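Local coordinates for protein choline dehydrogenase and related flavoproteins (Aspergillus oryzae, PDB 3Q9T) that probably oxidises formate, as a flavin-dependent formate oxidase of the glucose-methanol-choline oxidoreductase family with 8-formyl-FAD at its catalytic site, at residues L304-G309 with I446-F451; P311-V316 with A403-F408; D368-K373 with N453-I458; L423-S428 with P547-C552. All coordinates share one frame; numbering follows the deposited sequence.

Contact 1: residues L304-G309 with I446-F451; sequences LMDHPG and INLNFF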
# COMPACT_ATOMS: atom_id res chain seq x y z
N LEU A 304 -9.74 -7.86 15.94
CA LEU A 304 -9.71 -6.45 15.59
C LEU A 304 -10.81 -6.18 14.55
O LEU A 304 -10.78 -6.75 13.46
CB LEU A 304 -8.35 -6.08 15.03
CG LEU A 304 -8.28 -4.74 14.33
CD1 LEU A 304 -8.50 -3.66 15.36
CD2 LEU A 304 -6.94 -4.59 13.62
N MET A 305 -11.79 -5.34 14.91
CA MET A 305 -12.87 -5.00 13.97
C MET A 305 -13.03 -3.49 13.86
O MET A 305 -13.04 -2.78 14.88
CB MET A 305 -14.20 -5.64 14.38
CG MET A 305 -15.21 -5.69 13.25
SD MET A 305 -14.88 -7.04 12.08
CE MET A 305 -16.10 -6.64 10.84
N ASP A 306 -13.15 -3.00 12.63
CA ASP A 306 -13.25 -1.57 12.37
C ASP A 306 -14.30 -1.38 11.28
O ASP A 306 -14.77 -2.36 10.68
CB ASP A 306 -11.88 -1.05 11.92
CG ASP A 306 -11.79 0.49 11.88
OD1 ASP A 306 -12.75 1.18 12.24
OD2 ASP A 306 -10.72 1.00 11.48
N HIS A 307 -14.69 -0.13 11.02
CA HIS A 307 -15.61 0.17 9.92
C HIS A 307 -14.82 0.61 8.69
O HIS A 307 -14.04 1.56 8.79
CB HIS A 307 -16.52 1.34 10.29
CG HIS A 307 -17.53 1.03 11.35
ND1 HIS A 307 -17.85 1.93 12.34
CD2 HIS A 307 -18.33 -0.04 11.55
CE1 HIS A 307 -18.78 1.42 13.12
NE2 HIS A 307 -19.10 0.22 12.65
N PRO A 308 -15.06 -0.02 7.53
CA PRO A 308 -14.39 0.52 6.33
C PRO A 308 -15.20 1.72 5.84
O PRO A 308 -16.41 1.74 6.06
CB PRO A 308 -14.49 -0.63 5.33
CG PRO A 308 -15.79 -1.31 5.70
CD PRO A 308 -16.02 -1.08 7.18
N GLY A 309 -14.54 2.70 5.25
CA GLY A 309 -15.22 3.88 4.75
C GLY A 309 -14.71 4.13 3.35
O GLY A 309 -13.51 3.99 3.10
N ILE A 446 -0.49 -4.16 12.35
CA ILE A 446 -1.92 -3.94 12.34
C ILE A 446 -2.51 -4.26 10.97
O ILE A 446 -2.18 -3.63 9.97
CB ILE A 446 -2.28 -2.46 12.72
CG1 ILE A 446 -1.55 -2.03 14.01
CG2 ILE A 446 -3.79 -2.27 12.83
CD1 ILE A 446 -1.82 -0.59 14.45
N ASN A 447 -3.38 -5.27 10.95
CA ASN A 447 -4.15 -5.60 9.77
C ASN A 447 -5.66 -5.48 10.04
O ASN A 447 -6.18 -6.17 10.92
CB ASN A 447 -3.82 -7.02 9.31
CG ASN A 447 -4.69 -7.46 8.16
OD1 ASN A 447 -5.22 -6.64 7.43
ND2 ASN A 447 -4.87 -8.77 8.02
N LEU A 448 -6.34 -4.58 9.32
CA LEU A 448 -7.77 -4.33 9.54
C LEU A 448 -8.66 -5.28 8.75
O LEU A 448 -9.84 -5.41 9.03
CB LEU A 448 -8.13 -2.88 9.15
CG LEU A 448 -7.56 -1.77 10.04
CD1 LEU A 448 -7.83 -0.40 9.44
CD2 LEU A 448 -8.17 -1.90 11.42
N ASN A 449 -8.09 -5.90 7.73
CA ASN A 449 -8.78 -6.93 6.97
C ASN A 449 -10.11 -6.45 6.40
O ASN A 449 -11.09 -7.20 6.38
CB ASN A 449 -8.95 -8.18 7.83
CG ASN A 449 -9.25 -9.42 6.99
OD1 ASN A 449 -8.72 -9.58 5.90
ND2 ASN A 449 -10.11 -10.30 7.51
N PHE A 450 -10.15 -5.21 5.95
CA PHE A 450 -11.34 -4.64 5.34
C PHE A 450 -11.70 -5.43 4.08
O PHE A 450 -10.82 -5.77 3.25
CB PHE A 450 -11.10 -3.18 4.95
CG PHE A 450 -11.16 -2.20 6.09
CD1 PHE A 450 -12.00 -2.41 7.18
CD2 PHE A 450 -10.42 -1.02 6.04
CE1 PHE A 450 -12.08 -1.49 8.20
CE2 PHE A 450 -10.48 -0.10 7.08
CZ PHE A 450 -11.32 -0.32 8.15
N PHE A 451 -12.98 -5.71 3.92
CA PHE A 451 -13.49 -6.30 2.68
C PHE A 451 -12.98 -7.74 2.41
O PHE A 451 -12.92 -8.18 1.27
CB PHE A 451 -13.20 -5.36 1.51
CG PHE A 451 -13.87 -4.02 1.63
CD1 PHE A 451 -15.26 -3.91 1.58
CD2 PHE A 451 -13.13 -2.86 1.81
CE1 PHE A 451 -15.89 -2.70 1.70
CE2 PHE A 451 -13.76 -1.62 1.94
CZ PHE A 451 -15.14 -1.54 1.88
O HOH W 1 -12.02 -4.76 10.59
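The Phe450 ring lies between Pro308 of the other segment and Leu448 of its own. Pro308 CB sits over one face, 3.8 Å from the ring centroid and 19° off the normal, a CH-pi contact. Leu448 CB covers the centre of the opposite face. Phe450 CG is anti to its carbonyl carbon (chi1 -78°), and the ring reaches across to residues 306-308. Pro308 CB also meets Phe451 CE2 at 3.6 Å, so one methylene touches two aromatic rings.

Asp306 crosses Phe450 obliquely, its carboxylate turned 45° from the ring, with OD2 3.6 Å from Phe450 CZ. Both carboxylate oxygens have hydrogen-bond partners: OD2 bonds Thr507 OG1, and OD1 accepts from His307 N of the same segment. At the far end Leu304 CD2 meets Leu448 CD2, methyl to methyl, at 3.7 Å. The same Leu304 methyl touches Ile446 CG2.

No direct hydrogen bond joins the segments. A water bridges them, accepting from Asp306 N (2.9 Å) and donating to Leu448 O (2.8 Å). Asn447 OD1 accepts from Asn449 N, two residues on, which makes an Asx turn.

The contact is buried, with the Asp306 side chain about 8 Å from the bound flavin cofactor. Helix 267-277 packs on Leu304 and Ile446, strand 67-74 on Ile446, Asn447 and Leu448, and helix 454-473 on Phe451.

Contact 2: residues P311-V316 with A403-F408; sequences PFVLRV and AFQWHF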
# COMPACT_ATOMS: atom_id res chain seq x y z
N PRO A 311 -14.89 7.42 1.35
CA PRO A 311 -15.36 8.80 1.18
C PRO A 311 -15.27 9.22 -0.28
O PRO A 311 -14.49 8.66 -1.04
CB PRO A 311 -14.36 9.62 2.01
CG PRO A 311 -13.53 8.62 2.77
CD PRO A 311 -13.57 7.36 1.99
N PHE A 312 -16.07 10.21 -0.65
CA PHE A 312 -15.98 10.80 -1.97
C PHE A 312 -16.33 12.28 -1.92
O PHE A 312 -17.16 12.70 -1.11
CB PHE A 312 -16.85 10.03 -2.98
CG PHE A 312 -18.32 10.19 -2.78
CD1 PHE A 312 -18.99 11.31 -3.27
CD2 PHE A 312 -19.06 9.22 -2.12
CE1 PHE A 312 -20.36 11.45 -3.10
CE2 PHE A 312 -20.44 9.35 -1.95
CZ PHE A 312 -21.09 10.48 -2.44
N VAL A 313 -15.68 13.06 -2.77
CA VAL A 313 -15.88 14.51 -2.79
C VAL A 313 -16.66 15.00 -4.02
O VAL A 313 -16.40 14.59 -5.15
CB VAL A 313 -14.54 15.25 -2.76
CG1 VAL A 313 -14.74 16.75 -3.07
CG2 VAL A 313 -13.83 15.04 -1.42
N LEU A 314 -17.64 15.87 -3.78
CA LEU A 314 -18.28 16.60 -4.86
C LEU A 314 -17.93 18.08 -4.79
O LEU A 314 -17.96 18.68 -3.72
CB LEU A 314 -19.81 16.46 -4.78
CG LEU A 314 -20.36 15.04 -4.81
CD1 LEU A 314 -21.90 15.09 -4.79
CD2 LEU A 314 -19.83 14.33 -6.04
N ARG A 315 -17.63 18.67 -5.93
CA ARG A 315 -17.56 20.11 -6.01
C ARG A 315 -19.00 20.61 -6.06
O ARG A 315 -19.85 20.07 -6.76
CB ARG A 315 -16.77 20.58 -7.23
CG ARG A 315 -16.76 22.09 -7.39
CD ARG A 315 -15.82 22.51 -8.49
NE ARG A 315 -15.73 23.96 -8.61
CZ ARG A 315 -14.58 24.63 -8.64
NH1 ARG A 315 -13.43 23.98 -8.55
NH2 ARG A 315 -14.58 25.96 -8.76
N VAL A 316 -19.27 21.65 -5.29
CA VAL A 316 -20.63 22.04 -5.05
C VAL A 316 -20.66 23.53 -5.33
O VAL A 316 -19.60 24.14 -5.42
CB VAL A 316 -20.99 21.67 -3.60
CG1 VAL A 316 -20.93 22.87 -2.69
CG2 VAL A 316 -22.32 20.96 -3.55
N ALA A 403 -8.76 14.55 5.85
CA ALA A 403 -8.79 13.32 6.65
C ALA A 403 -9.46 12.16 5.92
O ALA A 403 -9.33 11.00 6.32
CB ALA A 403 -9.46 13.55 8.00
N PHE A 404 -10.21 12.47 4.86
CA PHE A 404 -10.98 11.45 4.15
C PHE A 404 -10.60 11.34 2.68
O PHE A 404 -11.38 10.82 1.89
CB PHE A 404 -12.47 11.75 4.26
CG PHE A 404 -12.98 11.73 5.67
CD1 PHE A 404 -13.22 10.53 6.31
CD2 PHE A 404 -13.23 12.92 6.36
CE1 PHE A 404 -13.70 10.49 7.60
CE2 PHE A 404 -13.73 12.89 7.67
CZ PHE A 404 -13.96 11.67 8.28
N GLN A 405 -9.42 11.83 2.33
CA GLN A 405 -8.95 11.85 0.94
C GLN A 405 -7.44 11.68 0.99
O GLN A 405 -6.68 12.63 0.78
CB GLN A 405 -9.28 13.19 0.27
CG GLN A 405 -10.75 13.42 -0.01
CD GLN A 405 -11.29 12.56 -1.13
OE1 GLN A 405 -11.38 13.02 -2.26
NE2 GLN A 405 -11.67 11.33 -0.82
N TRP A 406 -7.02 10.46 1.28
CA TRP A 406 -5.63 10.23 1.65
C TRP A 406 -4.68 10.30 0.46
O TRP A 406 -3.49 10.49 0.63
CB TRP A 406 -5.50 8.87 2.34
CG TRP A 406 -6.12 8.80 3.69
CD1 TRP A 406 -6.74 9.82 4.37
CD2 TRP A 406 -6.15 7.67 4.55
NE1 TRP A 406 -7.16 9.37 5.59
CE2 TRP A 406 -6.81 8.06 5.73
CE3 TRP A 406 -5.69 6.35 4.43
CZ2 TRP A 406 -7.02 7.19 6.79
CZ3 TRP A 406 -5.90 5.49 5.49
CH2 TRP A 406 -6.55 5.91 6.65
N HIS A 407 -5.20 10.16 -0.76
CA HIS A 407 -4.29 10.15 -1.91
C HIS A 407 -4.52 11.24 -2.93
O HIS A 407 -3.81 11.28 -3.93
CB HIS A 407 -4.25 8.77 -2.59
CG HIS A 407 -3.65 7.71 -1.73
ND1 HIS A 407 -2.29 7.52 -1.62
CD2 HIS A 407 -4.22 6.81 -0.89
CE1 HIS A 407 -2.05 6.53 -0.78
NE2 HIS A 407 -3.20 6.08 -0.32
N PHE A 408 -5.50 12.11 -2.68
CA PHE A 408 -5.83 13.20 -3.61
C PHE A 408 -5.41 14.54 -3.07
O PHE A 408 -5.58 14.82 -1.89
CB PHE A 408 -7.32 13.23 -3.91
CG PHE A 408 -7.90 11.89 -4.29
CD1 PHE A 408 -7.14 10.97 -5.00
CD2 PHE A 408 -9.20 11.54 -3.91
CE1 PHE A 408 -7.68 9.73 -5.36
CE2 PHE A 408 -9.74 10.30 -4.25
CZ PHE A 408 -8.98 9.40 -4.98
O HOH W 2 -12.16 8.66 -2.23
O HOH W 3 -13.18 11.95 -3.85
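Pro311 opens the contact, in strand 308-316. Its ring crosses the Phe404 side chain at about a right angle, and CG lies 3.6 Å from Phe404 CB. The same CG is 3.2 Å from Phe404 O. Phe404 CG is anti to its carbonyl carbon (chi1 -62°), and the ring leads away from the strand; the Phe404 and Tyr98 side chains are about 4 Å apart, and Tyr98 binds FAD. Pro311 O takes a hydrogen bond from a water at 2.6 Å. That water in turn accepts from Gln405 NE2.

Phe312 points away and packs on strand 415-423, which pairs with this strand in the large mixed sheet. Val313 turns back toward the loop. Its CG2 methyl sits 3.3 Å from Gln405 OE1, and its backbone N donates to a second water at 2.9 Å. Gln405 OE1 accepts from that water at 2.6 Å.

Gln405 can serve both waters because its chain is bent at chi2 (-72°), which turns the amide back to the carbonyl of the preceding residue. NE2 donates to Phe404 O at 2.8 Å, nearly straight at 166° and on a lone pair in the carbonyl plane.

No direct hydrogen bond crosses between the segments. Both ends of the buried amide are nevertheless satisfied: NE2 by a carbonyl and a water, OE1 by the other water. The loop before strand 415-423 is thus tied to strand 308-316 through two waters and a proline contact.

Contact 3: residues D368-K373 with N453-I458; sequences DAEYRK and NDLDII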
# COMPACT_ATOMS: atom_id res chain seq x y z
N ASP A 368 -28.63 -7.03 -6.52
CA ASP A 368 -27.40 -7.74 -6.82
C ASP A 368 -27.62 -9.25 -6.67
O ASP A 368 -27.98 -9.72 -5.59
CB ASP A 368 -26.27 -7.26 -5.92
CG ASP A 368 -24.96 -7.98 -6.18
OD1 ASP A 368 -24.13 -7.43 -6.95
OD2 ASP A 368 -24.76 -9.09 -5.63
N ALA A 369 -27.42 -9.99 -7.75
CA ALA A 369 -27.64 -11.45 -7.73
C ALA A 369 -26.88 -12.13 -6.59
O ALA A 369 -27.43 -12.98 -5.89
CB ALA A 369 -27.25 -12.07 -9.07
N GLU A 370 -25.62 -11.76 -6.41
CA GLU A 370 -24.83 -12.31 -5.32
C GLU A 370 -25.41 -12.03 -3.90
O GLU A 370 -25.50 -12.94 -3.08
CB GLU A 370 -23.36 -11.90 -5.43
CG GLU A 370 -22.49 -12.58 -4.39
CD GLU A 370 -21.02 -12.20 -4.48
OE1 GLU A 370 -20.35 -12.21 -3.42
OE2 GLU A 370 -20.54 -11.89 -5.60
N TYR A 371 -25.80 -10.79 -3.62
CA TYR A 371 -26.45 -10.52 -2.32
C TYR A 371 -27.70 -11.36 -2.14
O TYR A 371 -27.93 -11.92 -1.07
CB TYR A 371 -26.81 -9.04 -2.12
CG TYR A 371 -27.60 -8.81 -0.85
CD1 TYR A 371 -28.99 -8.89 -0.85
CD2 TYR A 371 -26.96 -8.57 0.36
CE1 TYR A 371 -29.72 -8.70 0.31
CE2 TYR A 371 -27.68 -8.39 1.53
CZ TYR A 371 -29.06 -8.45 1.49
OH TYR A 371 -29.77 -8.27 2.65
N ARG A 372 -28.51 -11.45 -3.20
CA ARG A 372 -29.75 -12.21 -3.12
C ARG A 372 -29.47 -13.66 -2.72
O ARG A 372 -30.11 -14.20 -1.82
CB ARG A 372 -30.51 -12.17 -4.46
CG ARG A 372 -31.30 -10.89 -4.69
CD ARG A 372 -32.38 -11.03 -5.79
NE ARG A 372 -31.85 -11.62 -7.01
CZ ARG A 372 -31.29 -10.94 -8.00
NH1 ARG A 372 -31.17 -9.62 -7.92
NH2 ARG A 372 -30.83 -11.58 -9.07
N LYS A 373 -28.50 -14.27 -3.40
CA LYS A 373 -28.08 -15.64 -3.09
C LYS A 373 -27.52 -15.78 -1.65
O LYS A 373 -27.82 -16.75 -0.95
CB LYS A 373 -27.02 -16.08 -4.10
CG LYS A 373 -26.51 -17.49 -3.88
CD LYS A 373 -25.19 -17.72 -4.60
CE LYS A 373 -25.33 -17.50 -6.10
NZ LYS A 373 -23.99 -17.27 -6.72
N ASN A 453 -14.62 -10.24 2.96
CA ASN A 453 -15.80 -10.84 2.34
C ASN A 453 -16.31 -9.97 1.19
O ASN A 453 -16.50 -8.76 1.36
CB ASN A 453 -16.90 -11.05 3.40
CG ASN A 453 -18.08 -11.87 2.89
OD1 ASN A 453 -18.52 -11.71 1.75
ND2 ASN A 453 -18.61 -12.74 3.75
N ASP A 454 -16.52 -10.56 0.01
CA ASP A 454 -17.03 -9.83 -1.16
C ASP A 454 -18.37 -9.10 -0.93
O ASP A 454 -18.60 -8.03 -1.50
CB ASP A 454 -17.17 -10.77 -2.35
CG ASP A 454 -15.83 -11.07 -3.03
OD1 ASP A 454 -14.77 -10.62 -2.53
OD2 ASP A 454 -15.86 -11.76 -4.06
N LEU A 455 -19.25 -9.69 -0.13
CA LEU A 455 -20.54 -9.03 0.17
C LEU A 455 -20.34 -7.61 0.68
O LEU A 455 -21.13 -6.73 0.36
CB LEU A 455 -21.34 -9.82 1.21
CG LEU A 455 -22.57 -10.65 0.86
CD1 LEU A 455 -23.74 -10.26 1.79
CD2 LEU A 455 -22.97 -10.57 -0.62
N ASP A 456 -19.29 -7.39 1.47
CA ASP A 456 -18.97 -6.05 2.00
C ASP A 456 -18.67 -5.09 0.86
O ASP A 456 -19.01 -3.91 0.93
CB ASP A 456 -17.77 -6.09 2.96
CG ASP A 456 -18.17 -6.39 4.40
OD1 ASP A 456 -19.38 -6.56 4.68
OD2 ASP A 456 -17.26 -6.45 5.28
N ILE A 457 -17.99 -5.57 -0.17
CA ILE A 457 -17.69 -4.74 -1.33
C ILE A 457 -19.00 -4.36 -2.02
O ILE A 457 -19.21 -3.21 -2.40
CB ILE A 457 -16.76 -5.47 -2.35
CG1 ILE A 457 -15.40 -5.79 -1.71
CG2 ILE A 457 -16.58 -4.64 -3.62
CD1 ILE A 457 -14.42 -6.52 -2.65
N ILE A 458 -19.89 -5.33 -2.15
CA ILE A 458 -21.18 -5.10 -2.81
C ILE A 458 -22.01 -4.08 -2.04
O ILE A 458 -22.62 -3.20 -2.64
CB ILE A 458 -21.95 -6.42 -3.00
CG1 ILE A 458 -21.26 -7.25 -4.07
CG2 ILE A 458 -23.42 -6.16 -3.34
CD1 ILE A 458 -21.46 -8.73 -3.92
O HOH W 4 -17.76 -11.81 -5.71
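Van der Waals packing centres on Ile458 and Leu455 of helix 454-473. The Ile458 CD1 methyl is 3.5 Å from Glu370 CD, touching the carboxylate end of an extended chain whose CG is anti to the backbone N (chi1 -174°). Ile458 CG2 meets Asp368 CG at 3.7 Å, the two side chains crossing at about a right angle. Leu455 uses both methyls. Its CD1 makes an apolar contact with Tyr371 CD2 at 3.9 Å, while its CD2 approaches Tyr371 CA. The Leu455 and Tyr371 side chains also cross at about a right angle.

The segments are the first turns of two helices, 369-377 and 454-473. The axes of the short segments 369-373 and 454-458 come within 10.2 Å, at a signed crossing angle of -126°. Each start is capped by the residue just before it. Asp368 is the N-cap of the first helix, and its OD2 accepts from Tyr371 N at 2.8 Å through the anti lone pair. Asn453 is the N-cap of the second, and its OD1 accepts from Leu455 N at 2.9 Å.

The carboxylates of Glu370 and Asp454 are linked indirectly. Glu370 OE1 and Asp454 OD2 are like charges 4.6 Å apart. A water donates to both Glu370 OE2 and Asp454 OD2, which probably eases the repulsion. Asp454 OD1 has a salt bridge to Arg74. Asp368 OD1 has one to Arg461, further along the second helix, so Asp368 serves its own helix with one oxygen and the neighbouring helix with the other. Tyr371 OH is hydrogen-bonded to Asp382.

Contact 4: residues L423-S428 with P547-C552; sequences LVRPIS and PIIPDC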
# COMPACT_ATOMS: atom_id res chain seq x y z
N LEU A 423 -19.48 1.88 6.11
CA LEU A 423 -20.20 0.60 6.23
C LEU A 423 -20.16 0.22 7.71
O LEU A 423 -19.11 -0.12 8.28
CB LEU A 423 -19.53 -0.49 5.41
CG LEU A 423 -20.25 -1.72 4.86
CD1 LEU A 423 -19.29 -2.90 4.93
CD2 LEU A 423 -21.56 -2.05 5.57
N VAL A 424 -21.32 0.30 8.34
CA VAL A 424 -21.39 0.32 9.78
C VAL A 424 -21.64 -1.10 10.33
O VAL A 424 -21.32 -1.43 11.47
CB VAL A 424 -22.46 1.38 10.15
CG1 VAL A 424 -23.56 0.80 10.97
CG2 VAL A 424 -21.82 2.64 10.73
N ARG A 425 -22.18 -1.96 9.46
CA ARG A 425 -22.42 -3.36 9.78
C ARG A 425 -21.75 -4.29 8.76
O ARG A 425 -22.44 -4.98 8.00
CB ARG A 425 -23.93 -3.63 9.78
CG ARG A 425 -24.65 -2.98 10.97
CD ARG A 425 -24.84 -3.96 12.09
NE ARG A 425 -23.58 -4.55 12.53
CZ ARG A 425 -22.80 -4.06 13.49
NH1 ARG A 425 -23.11 -2.94 14.14
NH2 ARG A 425 -21.68 -4.68 13.79
N PRO A 426 -20.41 -4.31 8.73
CA PRO A 426 -19.72 -5.17 7.76
C PRO A 426 -19.80 -6.61 8.23
O PRO A 426 -20.12 -6.83 9.39
CB PRO A 426 -18.27 -4.67 7.83
CG PRO A 426 -18.13 -4.21 9.25
CD PRO A 426 -19.45 -3.62 9.62
N ILE A 427 -19.55 -7.58 7.36
CA ILE A 427 -19.52 -8.96 7.80
C ILE A 427 -18.19 -9.64 7.53
O ILE A 427 -18.05 -10.84 7.77
CB ILE A 427 -20.61 -9.78 7.11
CG1 ILE A 427 -20.43 -9.67 5.59
CG2 ILE A 427 -21.99 -9.33 7.60
CD1 ILE A 427 -21.17 -10.73 4.80
N SER A 428 -17.22 -8.89 7.02
CA SER A 428 -15.87 -9.44 6.88
C SER A 428 -15.33 -9.90 8.24
O SER A 428 -15.63 -9.28 9.26
CB SER A 428 -14.92 -8.41 6.27
OG SER A 428 -15.21 -8.21 4.90
N PRO A 547 -17.00 -6.05 22.08
CA PRO A 547 -17.15 -7.37 21.46
C PRO A 547 -17.92 -7.39 20.12
O PRO A 547 -17.78 -8.34 19.36
CB PRO A 547 -17.93 -8.16 22.52
CG PRO A 547 -18.77 -7.11 23.18
CD PRO A 547 -17.99 -5.81 23.15
N ILE A 548 -18.73 -6.38 19.85
CA ILE A 548 -19.44 -6.23 18.58
C ILE A 548 -19.49 -4.74 18.27
O ILE A 548 -20.05 -3.96 19.04
CB ILE A 548 -20.88 -6.73 18.66
CG1 ILE A 548 -20.94 -8.19 19.11
CG2 ILE A 548 -21.58 -6.58 17.30
CD1 ILE A 548 -22.34 -8.73 19.19
N ILE A 549 -18.89 -4.32 17.16
CA ILE A 549 -18.71 -2.88 16.91
C ILE A 549 -20.06 -2.17 16.73
O ILE A 549 -20.92 -2.64 16.01
CB ILE A 549 -17.80 -2.63 15.68
CG1 ILE A 549 -17.37 -1.16 15.61
CG2 ILE A 549 -18.50 -3.10 14.40
CD1 ILE A 549 -16.46 -0.83 14.39
N PRO A 550 -20.26 -1.04 17.43
CA PRO A 550 -21.52 -0.30 17.31
C PRO A 550 -21.81 0.17 15.88
O PRO A 550 -20.90 0.16 15.04
CB PRO A 550 -21.31 0.91 18.25
CG PRO A 550 -20.30 0.42 19.26
CD PRO A 550 -19.40 -0.55 18.53
N ASP A 551 -23.04 0.60 15.62
CA ASP A 551 -23.50 0.86 14.24
C ASP A 551 -23.22 2.31 13.80
O ASP A 551 -24.01 2.92 13.08
CB ASP A 551 -24.99 0.55 14.13
CG ASP A 551 -25.40 -0.66 14.96
OD1 ASP A 551 -25.56 -1.77 14.39
OD2 ASP A 551 -25.53 -0.53 16.19
N CYS A 552 -22.08 2.86 14.21
CA CYS A 552 -21.87 4.28 14.09
C CYS A 552 -20.54 4.62 14.71
O CYS A 552 -19.89 3.73 15.27
CB CYS A 552 -22.96 5.00 14.87
SG CYS A 552 -23.05 4.43 16.57
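Arg425 starts with CG anti to its carbonyl carbon, then bends at chi2 (-96°) and chi3 (56°), which swings the guanidinium onto the 547-552 loop. Asp551 CG is likewise anti to its carbonyl carbon, and its carboxylate comes to meet NH1. The loop follows strand 538-540, an outer strand of the parallel Rossmann-type sheet of this FAD-binding fold, and leads to helix 555-572. Its partner follows strand 415-423 of the large mixed sheet, so the contact ties the two sheets' connections together.

The guanidinium grips Ile549 O end-on, with both terminal nitrogens on one oxygen. NH1 donates at 2.9 Å, nearly along the C=O axis, and NH2 at 3.1 Å. The oxygen lies in the guanidinium plane, so the group is held edge-on. NH1 also forms a salt bridge to Asp551 OD1 at 2.7 Å. The two planes stand 75° apart, and OD1 is met from above the carboxylate plane. Thr108 OG1 is hydrogen-bonded to the same OD1, and OD2 accepts from His105 N. These bonds should fix the carboxylate and favour its charged form.

Two isoleucine methyls pack against the guanidinium. Ile549 CG2 lies 3.6 Å from Arg425 NH2, and Ile548 CG2 approaches the same nitrogen obliquely. Val424 CG1 packs against the Asp551 backbone, 3.0 Å from Asp551 O.

How the contacts relate
Contacts 1, 2 and 4 are buried, while contact 3 is partly buried, its centre about 27 Å from that of the chain. Contacts 1 and 2 share strand 308-316, and their centres are about 20 Å apart; contact 1 rests mainly on ring packing with one bridging water, contact 2 on a glutamine amide linked through two. Contact 4 alone has direct hydrogen bonds and a salt bridge between its segments; the other three use bridging waters. Contact 1 touches contact 4 through Pro308 O and Leu423 N, a probable hydrogen bond. Contact 3 meets contact 1 where Phe451 packs on helix 454-473. It meets contact 4 where Ser428 OG probably bonds Asn453 N and Asp456 OD2.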